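PDB 5IM3: ribonucleoside-diphosphate reductase from Pseudomonas aeruginosa, which probably catalyses the thioredoxin-dependent reduction of ribonucleoside diphosphates to deoxyribonucleotides for DNA synthesis, and binds the allosteric nucleotide dATP. Local coordinates for residues H145-A153 with N191-K199; M228-L239 with F308-P319. All coordinates share one frame; numbering follows the deposited sequence.

Contact 1: residues H145-A153 with N191-K199; sequences HPSIRITRA and NLYDGVAEK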
loop_
_atom_site.group_PDB
_atom_site.type_symbol
_atom_site.label_atom_id
_atom_site.label_comp_id
_atom_site.label_asym_id
_atom_site.label_seq_id
_atom_site.Cartn_x
_atom_site.Cartn_y
_atom_site.Cartn_z
ATOM N N HIS A 145 30.026 59.728 -24.088
ATOM C CA HIS A 145 30.668 59.605 -25.395
ATOM C C HIS A 145 32.009 58.908 -25.178
ATOM O O HIS A 145 32.408 58.711 -24.022
ATOM C CB HIS A 145 30.849 60.980 -26.051
ATOM C CG HIS A 145 29.570 61.594 -26.527
ATOM N ND1 HIS A 145 28.725 60.963 -27.417
ATOM C CD2 HIS A 145 28.983 62.777 -26.227
ATOM C CE1 HIS A 145 27.677 61.733 -27.648
ATOM N NE2 HIS A 145 27.809 62.840 -26.938
ATOM N N PRO A 146 32.735 58.499 -26.238
ATOM C CA PRO A 146 32.485 58.566 -27.683
ATOM C C PRO A 146 31.779 57.320 -28.193
ATOM O O PRO A 146 30.560 57.325 -28.381
ATOM C CB PRO A 146 33.902 58.687 -28.273
ATOM C CG PRO A 146 34.861 58.277 -27.143
ATOM C CD PRO A 146 34.023 57.840 -25.976
ATOM N N SER A 147 32.550 56.260 -28.414
ATOM C CA SER A 147 31.999 54.982 -28.828
ATOM C C SER A 147 33.016 53.903 -28.508
ATOM O O SER A 147 34.205 54.175 -28.314
ATOM C CB SER A 147 31.652 54.960 -30.321
ATOM O OG SER A 147 31.248 53.660 -30.719
ATOM N N ILE A 148 32.525 52.668 -28.455
ATOM C CA ILE A 148 33.392 51.527 -28.231
ATOM C C ILE A 148 34.177 51.228 -29.502
ATOM O O ILE A 148 33.692 51.422 -30.625
ATOM C CB ILE A 148 32.550 50.321 -27.776
ATOM C CG1 ILE A 148 32.131 50.516 -26.314
ATOM C CG2 ILE A 148 33.305 49.003 -27.969
ATOM C CD1 ILE A 148 30.953 49.679 -25.892
ATOM N N ARG A 149 35.412 50.768 -29.324
ATOM C CA ARG A 149 36.268 50.360 -30.429
ATOM C C ARG A 149 36.165 48.849 -30.599
ATOM O O ARG A 149 36.481 48.092 -29.673
ATOM C CB ARG A 149 37.714 50.786 -30.181
ATOM C CG ARG A 149 37.926 52.291 -30.256
ATOM C CD ARG A 149 39.271 52.702 -29.684
ATOM N NE ARG A 149 39.295 52.622 -28.226
ATOM C CZ ARG A 149 40.358 52.901 -27.478
ATOM N NH1 ARG A 149 41.494 53.281 -28.047
ATOM N NH2 ARG A 149 40.285 52.802 -26.157
ATOM N N ILE A 150 35.713 48.416 -31.771
ATOM C CA ILE A 150 35.544 46.996 -32.054
ATOM C C ILE A 150 36.901 46.394 -32.396
ATOM O O ILE A 150 37.615 46.897 -33.271
ATOM C CB ILE A 150 34.537 46.787 -33.198
ATOM C CG1 ILE A 150 33.213 47.491 -32.879
ATOM C CG2 ILE A 150 34.305 45.303 -33.447
ATOM C CD1 ILE A 150 32.568 47.056 -31.572
ATOM N N THR A 151 37.256 45.311 -31.708
ATOM C CA THR A 151 38.539 44.653 -31.913
ATOM C C THR A 151 38.435 43.658 -33.063
ATOM O O THR A 151 37.558 42.788 -33.067
ATOM C CB THR A 151 38.992 43.936 -30.639
ATOM O OG1 THR A 151 38.107 42.846 -30.355
ATOM C CG2 THR A 151 39.001 44.893 -29.461
ATOM N N ARG A 152 39.336 43.792 -34.033
ATOM C CA ARG A 152 39.361 42.913 -35.189
ATOM C C ARG A 152 40.132 41.633 -34.873
ATOM O O ARG A 152 40.922 41.568 -33.926
ATOM C CB ARG A 152 39.986 43.638 -36.384
ATOM C CG ARG A 152 40.166 42.775 -37.618
ATOM C CD ARG A 152 40.559 43.589 -38.834
ATOM N NE ARG A 152 41.198 42.751 -39.844
ATOM C CZ ARG A 152 40.555 41.874 -40.608
ATOM N NH1 ARG A 152 39.245 41.709 -40.483
ATOM N NH2 ARG A 152 41.226 41.155 -41.499
ATOM N N ALA A 153 39.884 40.599 -35.683
ATOM C CA ALA A 153 40.536 39.308 -35.480
ATOM C C ALA A 153 42.053 39.449 -35.428
ATOM O O ALA A 153 42.713 38.875 -34.553
ATOM C CB ALA A 153 40.126 38.339 -36.591
ATOM N N ASN A 191 25.118 46.504 -23.043
ATOM C CA ASN A 191 26.073 45.494 -22.578
ATOM C C ASN A 191 27.266 45.363 -23.530
ATOM O O ASN A 191 27.566 44.289 -24.052
ATOM C CB ASN A 191 25.369 44.152 -22.406
ATOM C CG ASN A 191 24.290 44.188 -21.344
ATOM O OD1 ASN A 191 23.144 44.546 -21.618
ATOM N ND2 ASN A 191 24.648 43.806 -20.122
ATOM N N LEU A 192 27.956 46.481 -23.746
ATOM C CA LEU A 192 29.189 46.490 -24.522
ATOM C C LEU A 192 30.241 47.319 -23.799
ATOM O O LEU A 192 29.921 48.255 -23.061
ATOM C CB LEU A 192 28.988 47.045 -25.943
ATOM C CG LEU A 192 28.048 46.286 -26.884
ATOM C CD1 LEU A 192 26.613 46.641 -26.594
ATOM C CD2 LEU A 192 28.387 46.594 -28.338
ATOM N N TYR A 193 31.502 46.968 -24.036
ATOM C CA TYR A 193 32.636 47.571 -23.353
ATOM C C TYR A 193 33.706 47.940 -24.370
ATOM O O TYR A 193 33.775 47.362 -25.458
ATOM C CB TYR A 193 33.213 46.610 -22.298
ATOM C CG TYR A 193 33.494 45.217 -22.830
ATOM C CD1 TYR A 193 34.776 44.842 -23.211
ATOM C CD2 TYR A 193 32.475 44.279 -22.957
ATOM C CE1 TYR A 193 35.037 43.571 -23.699
ATOM C CE2 TYR A 193 32.726 43.008 -23.445
ATOM C CZ TYR A 193 34.008 42.660 -23.814
ATOM O OH TYR A 193 34.263 41.397 -24.300
ATOM N N ASP A 194 34.532 48.920 -24.019
ATOM C CA ASP A 194 35.647 49.282 -24.882
ATOM C C ASP A 194 36.521 48.060 -25.131
ATOM O O ASP A 194 37.010 47.434 -24.185
ATOM C CB ASP A 194 36.462 50.407 -24.252
ATOM C CG ASP A 194 37.541 50.931 -25.179
ATOM O OD1 ASP A 194 37.288 51.015 -26.400
ATOM O OD2 ASP A 194 38.641 51.257 -24.687
ATOM N N GLY A 195 36.710 47.717 -26.398
ATOM C CA GLY A 195 37.464 46.539 -26.764
ATOM C C GLY A 195 36.634 45.309 -27.054
ATOM O O GLY A 195 37.157 44.195 -26.946
ATOM N N VAL A 196 35.357 45.473 -27.405
ATOM C CA VAL A 196 34.538 44.339 -27.810
ATOM C C VAL A 196 35.025 43.818 -29.156
ATOM O O VAL A 196 35.506 44.576 -30.008
ATOM C CB VAL A 196 33.054 44.746 -27.869
ATOM C CG1 VAL A 196 32.251 43.808 -28.766
ATOM C CG2 VAL A 196 32.453 44.757 -26.474
ATOM N N ALA A 197 34.903 42.508 -29.351
ATOM C CA ALA A 197 35.183 41.897 -30.640
ATOM C C ALA A 197 33.897 41.805 -31.449
ATOM O O ALA A 197 32.816 41.578 -30.895
ATOM C CB ALA A 197 35.789 40.505 -30.463
ATOM N N GLU A 198 34.015 41.984 -32.766
ATOM C CA GLU A 198 32.851 41.831 -33.628
ATOM C C GLU A 198 32.264 40.428 -33.545
ATOM O O GLU A 198 31.136 40.214 -34.002
ATOM C CB GLU A 198 33.216 42.176 -35.076
ATOM C CG GLU A 198 34.137 41.175 -35.760
ATOM C CD GLU A 198 33.385 40.155 -36.601
ATOM O OE1 GLU A 198 32.308 40.496 -37.137
ATOM O OE2 GLU A 198 33.872 39.012 -36.728
ATOM N N LYS A 199 32.999 39.474 -32.966
ATOM C CA LYS A 199 32.465 38.132 -32.762
ATOM C C LYS A 199 31.322 38.143 -31.755
ATOM O O LYS A 199 30.220 37.663 -32.046
ATOM C CB LYS A 199 33.582 37.197 -32.297
ATOM C CG LYS A 199 34.703 37.005 -33.305
ATOM C CD LYS A 199 34.283 36.073 -34.430
ATOM C CE LYS A 199 35.434 35.796 -35.384
ATOM N NZ LYS A 199 35.100 34.730 -36.369
#

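Contact 2: residues M228-L239 with F308-P319; sequences MDTLRAEALGFL and FIHKDGIRFELP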
loop_
_atom_site.group_PDB
_atom_site.type_symbol
_atom_site.label_atom_id
_atom_site.label_comp_id
_atom_site.label_asym_id
_atom_site.label_seq_id
_atom_site.Cartn_x
_atom_site.Cartn_y
_atom_site.Cartn_z
ATOM N N MET A 228 22.279 35.212 -38.670
ATOM C CA MET A 228 22.733 34.980 -40.036
ATOM C C MET A 228 23.936 35.845 -40.387
ATOM O O MET A 228 24.732 35.476 -41.259
ATOM C CB MET A 228 21.586 35.256 -41.007
ATOM C CG MET A 228 21.790 34.682 -42.397
ATOM S SD MET A 228 21.434 32.918 -42.472
ATOM C CE MET A 228 19.664 32.938 -42.169
ATOM N N ASP A 229 24.087 36.996 -39.727
ATOM C CA ASP A 229 25.207 37.879 -40.031
ATOM C C ASP A 229 26.538 37.203 -39.725
ATOM O O ASP A 229 27.513 37.372 -40.466
ATOM C CB ASP A 229 25.070 39.183 -39.243
ATOM C CG ASP A 229 25.785 40.344 -39.907
ATOM O OD1 ASP A 229 25.660 40.497 -41.141
ATOM O OD2 ASP A 229 26.472 41.105 -39.193
ATOM N N THR A 230 26.598 36.430 -38.636
ATOM C CA THR A 230 27.813 35.683 -38.326
ATOM C C THR A 230 28.061 34.591 -39.355
ATOM O O THR A 230 29.209 34.342 -39.743
ATOM C CB THR A 230 27.721 35.070 -36.926
ATOM O OG1 THR A 230 27.416 36.090 -35.971
ATOM C CG2 THR A 230 29.036 34.399 -36.543
ATOM N N LEU A 231 26.996 33.923 -39.803
ATOM C CA LEU A 231 27.145 32.858 -40.788
ATOM C C LEU A 231 27.669 33.400 -42.112
ATOM O O LEU A 231 28.560 32.802 -42.728
ATOM C CB LEU A 231 25.807 32.147 -40.995
ATOM C CG LEU A 231 25.433 31.049 -39.993
ATOM C CD1 LEU A 231 25.363 31.580 -38.571
ATOM C CD2 LEU A 231 24.109 30.416 -40.396
ATOM N N ARG A 232 27.129 34.533 -42.565
ATOM C CA ARG A 232 27.576 35.117 -43.825
ATOM C C ARG A 232 29.058 35.465 -43.770
ATOM O O ARG A 232 29.820 35.138 -44.688
ATOM C CB ARG A 232 26.738 36.351 -44.157
ATOM C CG ARG A 232 25.285 36.044 -44.478
ATOM C CD ARG A 232 24.561 37.268 -45.012
ATOM N NE ARG A 232 24.429 38.316 -44.001
ATOM C CZ ARG A 232 23.314 38.586 -43.330
ATOM N NH1 ARG A 232 22.203 37.896 -43.552
ATOM N NH2 ARG A 232 23.308 39.562 -42.430
ATOM N N ALA A 233 29.489 36.121 -42.690
ATOM C CA ALA A 233 30.903 36.449 -42.545
ATOM C C ALA A 233 31.753 35.188 -42.474
ATOM O O ALA A 233 32.806 35.100 -43.116
ATOM C CB ALA A 233 31.117 37.306 -41.298
ATOM N N GLU A 234 31.304 34.201 -41.698
ATOM C CA GLU A 234 32.033 32.946 -41.567
ATOM C C GLU A 234 32.168 32.247 -42.916
ATOM O O GLU A 234 33.276 31.932 -43.364
ATOM C CB GLU A 234 31.314 32.054 -40.551
ATOM C CG GLU A 234 31.955 30.705 -40.298
ATOM C CD GLU A 234 31.233 29.919 -39.217
ATOM O OE1 GLU A 234 30.483 30.536 -38.429
ATOM O OE2 GLU A 234 31.408 28.685 -39.157
ATOM N N ALA A 235 31.039 32.011 -43.588
ATOM C CA ALA A 235 31.061 31.258 -44.838
ATOM C C ALA A 235 31.746 32.043 -45.950
ATOM O O ALA A 235 32.651 31.529 -46.618
ATOM C CB ALA A 235 29.636 30.883 -45.246
ATOM N N LEU A 236 31.324 33.290 -46.170
ATOM C CA LEU A 236 31.875 34.061 -47.280
ATOM C C LEU A 236 33.360 34.334 -47.083
ATOM O O LEU A 236 34.141 34.251 -48.036
ATOM C CB LEU A 236 31.109 35.370 -47.443
ATOM C CG LEU A 236 29.625 35.234 -47.762
ATOM C CD1 LEU A 236 28.980 36.592 -47.707
ATOM C CD2 LEU A 236 29.394 34.591 -49.123
ATOM N N GLY A 237 33.768 34.661 -45.856
ATOM C CA GLY A 237 35.184 34.848 -45.588
ATOM C C GLY A 237 36.001 33.605 -45.886
ATOM O O GLY A 237 37.111 33.691 -46.415
ATOM N N PHE A 238 35.460 32.429 -45.551
ATOM C CA PHE A 238 36.139 31.178 -45.870
ATOM C C PHE A 238 36.270 30.998 -47.377
ATOM O O PHE A 238 37.336 30.625 -47.878
ATOM C CB PHE A 238 35.381 30.004 -45.247
ATOM C CG PHE A 238 36.037 28.664 -45.459
ATOM C CD1 PHE A 238 37.010 28.206 -44.584
ATOM C CD2 PHE A 238 35.667 27.854 -46.521
ATOM C CE1 PHE A 238 37.607 26.973 -44.771
ATOM C CE2 PHE A 238 36.261 26.619 -46.712
ATOM C CZ PHE A 238 37.231 26.179 -45.835
ATOM N N LEU A 239 35.196 31.270 -48.117
ATOM C CA LEU A 239 35.191 31.119 -49.564
ATOM C C LEU A 239 35.938 32.231 -50.286
ATOM O O LEU A 239 36.053 32.176 -51.514
ATOM C CB LEU A 239 33.748 31.064 -50.076
ATOM C CG LEU A 239 32.941 29.835 -49.662
ATOM C CD1 LEU A 239 31.485 29.981 -50.078
ATOM C CD2 LEU A 239 33.549 28.573 -50.266
ATOM N N PHE A 308 24.844 21.897 -41.994
ATOM C CA PHE A 308 25.681 22.661 -42.912
ATOM C C PHE A 308 27.077 22.058 -43.002
ATOM O O PHE A 308 27.679 21.685 -41.991
ATOM C CB PHE A 308 25.777 24.123 -42.463
ATOM C CG PHE A 308 24.504 24.912 -42.645
ATOM C CD1 PHE A 308 23.484 24.449 -43.462
ATOM C CD2 PHE A 308 24.337 26.129 -42.002
ATOM C CE1 PHE A 308 22.326 25.176 -43.627
ATOM C CE2 PHE A 308 23.177 26.863 -42.164
ATOM C CZ PHE A 308 22.170 26.386 -42.977
ATOM N N ILE A 309 27.592 21.967 -44.231
ATOM C CA ILE A 309 28.934 21.442 -44.448
ATOM C C ILE A 309 29.959 22.399 -43.851
ATOM O O ILE A 309 29.785 23.625 -43.862
ATOM C CB ILE A 309 29.191 21.214 -45.950
ATOM C CG1 ILE A 309 28.207 20.185 -46.522
ATOM C CG2 ILE A 309 30.632 20.764 -46.192
ATOM C CD1 ILE A 309 28.348 18.807 -45.950
ATOM N N HIS A 310 31.051 21.835 -43.339
ATOM C CA HIS A 310 32.032 22.604 -42.589
ATOM C C HIS A 310 33.410 21.980 -42.749
ATOM O O HIS A 310 33.549 20.820 -43.141
ATOM C CB HIS A 310 31.659 22.665 -41.105
ATOM C CG HIS A 310 31.385 21.321 -40.506
ATOM N ND1 HIS A 310 32.374 20.537 -39.950
ATOM C CD2 HIS A 310 30.238 20.610 -40.398
ATOM C CE1 HIS A 310 31.845 19.408 -39.514
ATOM N NE2 HIS A 310 30.550 19.427 -39.775
ATOM N N LYS A 311 34.432 22.771 -42.433
ATOM C CA LYS A 311 35.802 22.280 -42.379
ATOM C C LYS A 311 36.555 23.038 -41.299
ATOM O O LYS A 311 36.436 24.261 -41.191
ATOM C CB LYS A 311 36.529 22.440 -43.718
ATOM C CG LYS A 311 37.955 21.913 -43.671
ATOM C CD LYS A 311 38.618 21.915 -45.030
ATOM C CE LYS A 311 39.932 21.146 -44.996
ATOM N NZ LYS A 311 39.735 19.695 -44.709
ATOM N N ASP A 312 37.340 22.304 -40.510
ATOM C CA ASP A 312 38.078 22.884 -39.390
ATOM C C ASP A 312 37.143 23.614 -38.431
ATOM O O ASP A 312 37.512 24.634 -37.841
ATOM C CB ASP A 312 39.180 23.829 -39.881
ATOM C CG ASP A 312 40.165 23.148 -40.818
ATOM O OD1 ASP A 312 40.454 21.949 -40.622
ATOM O OD2 ASP A 312 40.655 23.815 -41.752
ATOM N N GLY A 313 35.922 23.101 -38.274
ATOM C CA GLY A 313 34.919 23.735 -37.446
ATOM C C GLY A 313 34.231 24.933 -38.067
ATOM O O GLY A 313 33.320 25.491 -37.443
ATOM N N ILE A 314 34.626 25.342 -39.270
ATOM C CA ILE A 314 34.080 26.527 -39.922
ATOM C C ILE A 314 32.988 26.086 -40.889
ATOM O O ILE A 314 33.250 25.329 -41.831
ATOM C CB ILE A 314 35.176 27.317 -40.654
ATOM C CG1 ILE A 314 36.224 27.814 -39.653
ATOM C CG2 ILE A 314 34.568 28.488 -41.428
ATOM C CD1 ILE A 314 37.392 28.546 -40.284
ATOM N N ARG A 315 31.766 26.562 -40.661
ATOM C CA ARG A 315 30.672 26.334 -41.596
ATOM C C ARG A 315 30.837 27.258 -42.795
ATOM O O ARG A 315 30.814 28.485 -42.647
ATOM C CB ARG A 315 29.323 26.576 -40.920
ATOM C CG ARG A 315 28.751 25.372 -40.185
ATOM C CD ARG A 315 29.596 24.976 -38.989
ATOM N NE ARG A 315 28.909 24.004 -38.142
ATOM C CZ ARG A 315 29.501 23.280 -37.196
ATOM N NH1 ARG A 315 30.803 23.406 -36.971
ATOM N NH2 ARG A 315 28.787 22.420 -36.477
ATOM N N PHE A 316 31.006 26.675 -43.983
ATOM C CA PHE A 316 31.100 27.459 -45.210
ATOM C C PHE A 316 29.968 27.139 -46.181
ATOM O O PHE A 316 30.101 27.382 -47.383
ATOM C CB PHE A 316 32.465 27.262 -45.876
ATOM C CG PHE A 316 32.719 25.864 -46.368
ATOM C CD1 PHE A 316 33.189 24.884 -45.509
ATOM C CD2 PHE A 316 32.509 25.537 -47.698
ATOM C CE1 PHE A 316 33.431 23.601 -45.965
ATOM C CE2 PHE A 316 32.750 24.256 -48.160
ATOM C CZ PHE A 316 33.211 23.287 -47.292
ATOM N N GLU A 317 28.847 26.622 -45.678
ATOM C CA GLU A 317 27.655 26.367 -46.483
ATOM C C GLU A 317 26.518 27.232 -45.950
ATOM O O GLU A 317 26.063 27.036 -44.817
ATOM C CB GLU A 317 27.278 24.887 -46.450
ATOM C CG GLU A 317 26.135 24.517 -47.381
ATOM C CD GLU A 317 25.872 23.024 -47.419
ATOM O OE1 GLU A 317 25.942 22.375 -46.352
ATOM O OE2 GLU A 317 25.600 22.499 -48.520
ATOM N N LEU A 318 26.061 28.182 -46.767
ATOM C CA LEU A 318 24.972 29.068 -46.382
ATOM C C LEU A 318 23.618 28.411 -46.637
ATOM O O LEU A 318 23.508 27.486 -47.445
ATOM C CB LEU A 318 25.076 30.387 -47.144
ATOM C CG LEU A 318 26.150 31.341 -46.614
ATOM C CD1 LEU A 318 26.419 32.478 -47.585
ATOM C CD2 LEU A 318 25.741 31.894 -45.253
ATOM N N PRO A 319 22.561 28.882 -45.967
ATOM C CA PRO A 319 21.294 28.124 -45.993
ATOM C C PRO A 319 20.742 27.874 -47.388
ATOM O O PRO A 319 20.356 26.741 -47.698
ATOM C CB PRO A 319 20.355 28.999 -45.149
ATOM C CG PRO A 319 21.256 29.774 -44.258
ATOM C CD PRO A 319 22.477 30.060 -45.086
#

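Contact 1: residues H145-A153 with N191-K199
The guanidinium of R149 and the carboxylate of D194 meet edge to edge with their planes only 5° apart, a side-on pairing in which each oxygen offers its syn lone pair. R149 NE reaches D194 OD1 at 3.2 Å and R149 NH2 reaches D194 OD2 at 2.7 Å; a bend at chi3 (-74°) brings the guanidinium alongside the carboxylate. The Y193 ring carries V196 CG2 over the centre of one face, within the type II turn running from Y193 to V196, whose third residue, G195, takes backbone angles that call for glycine. Beyond the turn T151 N donates an almost straight bond to V196 O, modelled unusually short and so of doubtful length, making a single bridge between T151 and A197. I148 crosses L192 at about a right angle, its CD1 3.3 Å from L192 CB, tighter than usual for two carbons, while I150 CG2 lies 3.7 Å from E198 CB. This joins strand 149-151 of the second ATP cone, paired with 157-159 in a small hairpin, to the connection leading into helix 198-210. With R149 and D194 both solvent-exposed, the two-point salt bridge probably fixes the guanidinium's rotation, while I148 and I150 supply the apolar contacts.

Contact 2: residues M228-L239 with F308-P319
The last turns of helix 219-239, most of which falls in the second ATP-cone sequence range, pack against a two-stranded hairpin of the all-alpha region, and the F238 and F316 rings form an offset stack where they meet. Their centroids are 4.8 Å apart and their planes 26° from parallel. F238 CE2 lies over one face of the F316 ring, toward its rim, and F238 CD2 comes to 3.3 Å from F316 CB. F316 reaches this place with CG between its backbone N and carbonyl carbon (chi1 65°), while L239 CD2 approaches the same ring obliquely. I314 CG2 approaches the F238 ring obliquely from the same side as F316 CB, 4.0 Å from F238 CD1.

The hairpin itself, 310-311 with 314-315, closes through a type I' turn from K311 to I314, with G313 at positive phi. E234, fully extended from the helix, accepts a bond from the returning strand: R315 N meets its OE2 at 2.6 Å, on the anti side and 21° out of the carboxylate plane, while OE1 is held by Y304 in helix 297-307. The carboxylate is thus gripped at both oxygens. The R315 guanidinium does not meet it; its NE and NH2 bond the backbone carbonyls of Y304 and D305.

Next to E234, the small A235 lets the chain of F316 come close, A235 CB lying 3.7 Å from F316 CA. L318, at the N-cap of helix 319-330, pushes CG to 3.8 Å from A235 CB and crosses L236 at about a right angle. Nearer the start of 228-239, M228 SD and P319 CG slide past each other at 3.6 Å.

Contacts 1 and 2 follow one another along the chain: contact 1 ends at the start of helix 198-210, and the next helix, 219-239, supplies one side of contact 2. Their centres are 23 Å apart and their nearest atoms about 5 Å, without touching. Contact 1 lies at the surface within the second ATP cone, whereas contact 2 is more deeply buried. Both lie away from the annotated dATP sites, which include residues of the first cone such as K36 and R37 and of the barrel such as D380. Together they illustrate two levels of packing: contact 1 is internal to the second cone, and contact 2 joins a helix of it to the all-alpha region.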